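PDB 4MSX: Pre-mRNA-splicing factor SAD1 from Saccharomyces cerevisiae, which promotes assembly of newly made U4 snRNA into the U4/U6 snRNP and is required for pre-mRNA splicing, built as a catalytically inactive deubiquitinase. Local coordinates for residues Y63-T68 and N118-L123. Residues are numbered along the deposited sequence; the frame is centred on the assembly and turned at random.
Sequences YAYLET and NHHVFL. With ZN (zinc ion), chain B.
The ring of Tyr-65 lies against His-120, an aromatic pair that is neither stacked nor edge-to-face: the two planes are turned 44° from each other, with CE1 of Tyr-65 3.7 Å from CD2 of His-120. The same side chain also makes a CH-pi contact, in which the CB of His-120 stands over one face of the tyrosine, offset toward its rim and 4.2 Å from the ring centroid. Aliphatic packing continues the interface along Val-121. Its CG2 branch rests 3.8 Å from CB of Tyr-65, while CG1, anti to the backbone N of Val-121 (chi1 -170°), reaches CD2 of Leu-66 at 4.1 Å.

The arrangement is a worked example from what is probably a degenerate UBP-type zinc finger, where residues just before and at the start of a strand serve both the metal and a neighbouring loop. Strand 121-124 belongs to the antiparallel sheet of the finger, between strands 91-94 and 130-132, and its approach carries His-119, whose ND1 binds the zinc ion with Cys-94, Cys-97 and His-113. His-119 turns away from segment 63-68; its neighbours His-120 and Val-121 face it. Asn-118, with positive phi, closes helix 109-116 as the C-prime residue of a Schellman motif.

Hydrogen bonds hold the imidazole of His-120 in place. NE2 of His-120 donates to OD1 of Asn-118 at 2.8 Å, the acceptor lying in the imidazole plane, and ND1 pairs with the carbonyl of Leu-133, so both ring nitrogens are engaged and rotation is restrained. An alanine here removes the imidazole, which would probably leave the Tyr-65 ring less covered and both Asn-118 OD1 and the carbonyl of Leu-133 without their mate. Thr-68 OG1 donates to O of Tyr-65 at 2.6 Å, and one water, donating to that hydroxyl and accepting from His-120 N, bridges the two segments.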
loop_
_atom_site.group_PDB
_atom_site.type_symbol
_atom_site.label_atom_id
_atom_site.label_comp_id
_atom_site.label_asym_id
_atom_site.label_seq_id
_atom_site.Cartn_x
_atom_site.Cartn_y
_atom_site.Cartn_z
ATOM N N TYR A 63 -37.092 -7.389 -9.905
ATOM C CA TYR A 63 -35.817 -8.123 -9.917
ATOM C C TYR A 63 -35.577 -8.861 -11.225
ATOM O O TYR A 63 -34.518 -9.487 -11.425
ATOM C CB TYR A 63 -35.735 -9.138 -8.759
ATOM C CG TYR A 63 -35.592 -8.538 -7.368
ATOM C CD1 TYR A 63 -35.104 -7.250 -7.182
ATOM C CD2 TYR A 63 -35.946 -9.272 -6.232
ATOM C CE1 TYR A 63 -34.972 -6.701 -5.905
ATOM C CE2 TYR A 63 -35.824 -8.727 -4.949
ATOM C CZ TYR A 63 -35.336 -7.436 -4.798
ATOM O OH TYR A 63 -35.204 -6.870 -3.545
ATOM N N ALA A 64 -36.518 -8.765 -12.153
ATOM C CA ALA A 64 -36.349 -9.464 -13.439
ATOM C C ALA A 64 -35.070 -8.994 -14.152
ATOM O O ALA A 64 -34.417 -9.744 -14.911
ATOM C CB ALA A 64 -37.584 -9.234 -14.358
ATOM N N TYR A 65 -34.691 -7.756 -13.913
ATOM C CA TYR A 65 -33.559 -7.234 -14.675
ATOM C C TYR A 65 -32.200 -7.677 -14.073
ATOM O O TYR A 65 -31.145 -7.476 -14.691
ATOM C CB TYR A 65 -33.610 -5.732 -14.709
ATOM C CG TYR A 65 -34.713 -5.097 -15.557
ATOM C CD1 TYR A 65 -34.546 -4.904 -16.922
ATOM C CD2 TYR A 65 -35.880 -4.624 -14.961
ATOM C CE1 TYR A 65 -35.546 -4.238 -17.699
ATOM C CE2 TYR A 65 -36.874 -3.992 -15.712
ATOM C CZ TYR A 65 -36.696 -3.804 -17.070
ATOM O OH TYR A 65 -37.694 -3.148 -17.760
ATOM N N LEU A 66 -32.227 -8.300 -12.889
ATOM C CA LEU A 66 -30.946 -8.636 -12.232
ATOM C C LEU A 66 -30.175 -9.654 -13.029
ATOM O O LEU A 66 -28.949 -9.659 -13.000
ATOM C CB LEU A 66 -31.130 -9.068 -10.771
ATOM C CG LEU A 66 -31.604 -7.937 -9.851
ATOM C CD1 LEU A 66 -31.530 -8.383 -8.396
ATOM C CD2 LEU A 66 -30.817 -6.666 -10.039
ATOM N N GLU A 67 -30.857 -10.493 -13.788
ATOM C CA GLU A 67 -30.136 -11.401 -14.671
ATOM C C GLU A 67 -29.355 -10.668 -15.767
ATOM O O GLU A 67 -28.559 -11.300 -16.476
ATOM C CB GLU A 67 -31.075 -12.426 -15.313
ATOM C CG GLU A 67 -32.107 -11.802 -16.252
ATOM C CD GLU A 67 -32.990 -12.856 -16.982
ATOM O OE1 GLU A 67 -33.756 -13.611 -16.313
ATOM O OE2 GLU A 67 -32.905 -12.912 -18.231
ATOM N N THR A 68 -29.583 -9.367 -15.953
ATOM C CA THR A 68 -28.812 -8.653 -17.000
ATOM C C THR A 68 -27.449 -8.127 -16.483
ATOM O O THR A 68 -26.608 -7.663 -17.277
ATOM C CB THR A 68 -29.547 -7.464 -17.600
ATOM O OG1 THR A 68 -29.800 -6.439 -16.617
ATOM C CG2 THR A 68 -30.924 -7.949 -18.221
ATOM N N ASN A 118 -30.460 0.096 -23.616
ATOM C CA ASN A 118 -31.287 -0.966 -23.021
ATOM C C ASN A 118 -30.521 -1.588 -21.827
ATOM O O ASN A 118 -30.441 -2.816 -21.756
ATOM C CB ASN A 118 -31.515 -2.085 -24.045
ATOM C CG ASN A 118 -32.561 -3.135 -23.579
ATOM O OD1 ASN A 118 -33.443 -2.863 -22.748
ATOM N ND2 ASN A 118 -32.437 -4.341 -24.121
ATOM N N HIS A 119 -29.952 -0.755 -20.938
ATOM C CA HIS A 119 -29.217 -1.241 -19.705
ATOM C C HIS A 119 -29.931 -0.560 -18.552
ATOM O O HIS A 119 -30.042 0.659 -18.539
ATOM C CB HIS A 119 -27.681 -0.875 -19.768
ATOM C CG HIS A 119 -26.933 -1.617 -20.827
ATOM N ND1 HIS A 119 -25.633 -1.333 -21.171
ATOM C CD2 HIS A 119 -27.316 -2.630 -21.644
ATOM C CE1 HIS A 119 -25.230 -2.148 -22.133
ATOM N NE2 HIS A 119 -26.243 -2.933 -22.449
ATOM N N HIS A 120 -30.489 -1.316 -17.597
ATOM C CA HIS A 120 -31.447 -0.713 -16.679
ATOM C C HIS A 120 -31.089 -0.739 -15.211
ATOM O O HIS A 120 -31.815 -0.123 -14.428
ATOM C CB HIS A 120 -32.830 -1.394 -16.892
ATOM C CG HIS A 120 -33.307 -1.231 -18.302
ATOM N ND1 HIS A 120 -33.918 -0.073 -18.736
ATOM C CD2 HIS A 120 -33.166 -2.022 -19.396
ATOM C CE1 HIS A 120 -34.175 -0.173 -20.035
ATOM N NE2 HIS A 120 -33.739 -1.349 -20.457
ATOM N N VAL A 121 -29.975 -1.393 -14.836
ATOM C CA VAL A 121 -29.628 -1.480 -13.381
ATOM C C VAL A 121 -28.325 -0.678 -13.127
ATOM O O VAL A 121 -27.336 -0.932 -13.814
ATOM C CB VAL A 121 -29.396 -2.968 -12.971
ATOM C CG1 VAL A 121 -29.293 -3.120 -11.412
ATOM C CG2 VAL A 121 -30.535 -3.840 -13.521
ATOM N N PHE A 122 -28.385 0.293 -12.212
ATOM C CA PHE A 122 -27.312 1.224 -11.943
ATOM C C PHE A 122 -26.960 1.212 -10.443
ATOM O O PHE A 122 -27.818 0.932 -9.582
ATOM C CB PHE A 122 -27.741 2.634 -12.334
ATOM C CG PHE A 122 -27.908 2.776 -13.826
ATOM C CD1 PHE A 122 -29.069 2.259 -14.442
ATOM C CD2 PHE A 122 -26.866 3.280 -14.622
ATOM C CE1 PHE A 122 -29.210 2.316 -15.840
ATOM C CE2 PHE A 122 -26.988 3.378 -15.999
ATOM C CZ PHE A 122 -28.177 2.902 -16.631
ATOM N N LEU A 123 -25.708 1.565 -10.147
ATOM C CA LEU A 123 -25.287 1.790 -8.775
ATOM C C LEU A 123 -24.889 3.239 -8.646
ATOM O O LEU A 123 -24.029 3.734 -9.402
ATOM C CB LEU A 123 -24.069 0.863 -8.452
ATOM C CG LEU A 123 -23.483 1.113 -7.075
ATOM C CD1 LEU A 123 -24.483 0.798 -5.876
ATOM C CD2 LEU A 123 -22.252 0.252 -6.955
HETATM ZN ZN ZN B . -24.571 0.087 -19.825
HETATM O O HOH W 1 -30.777 -4.177 -17.925
#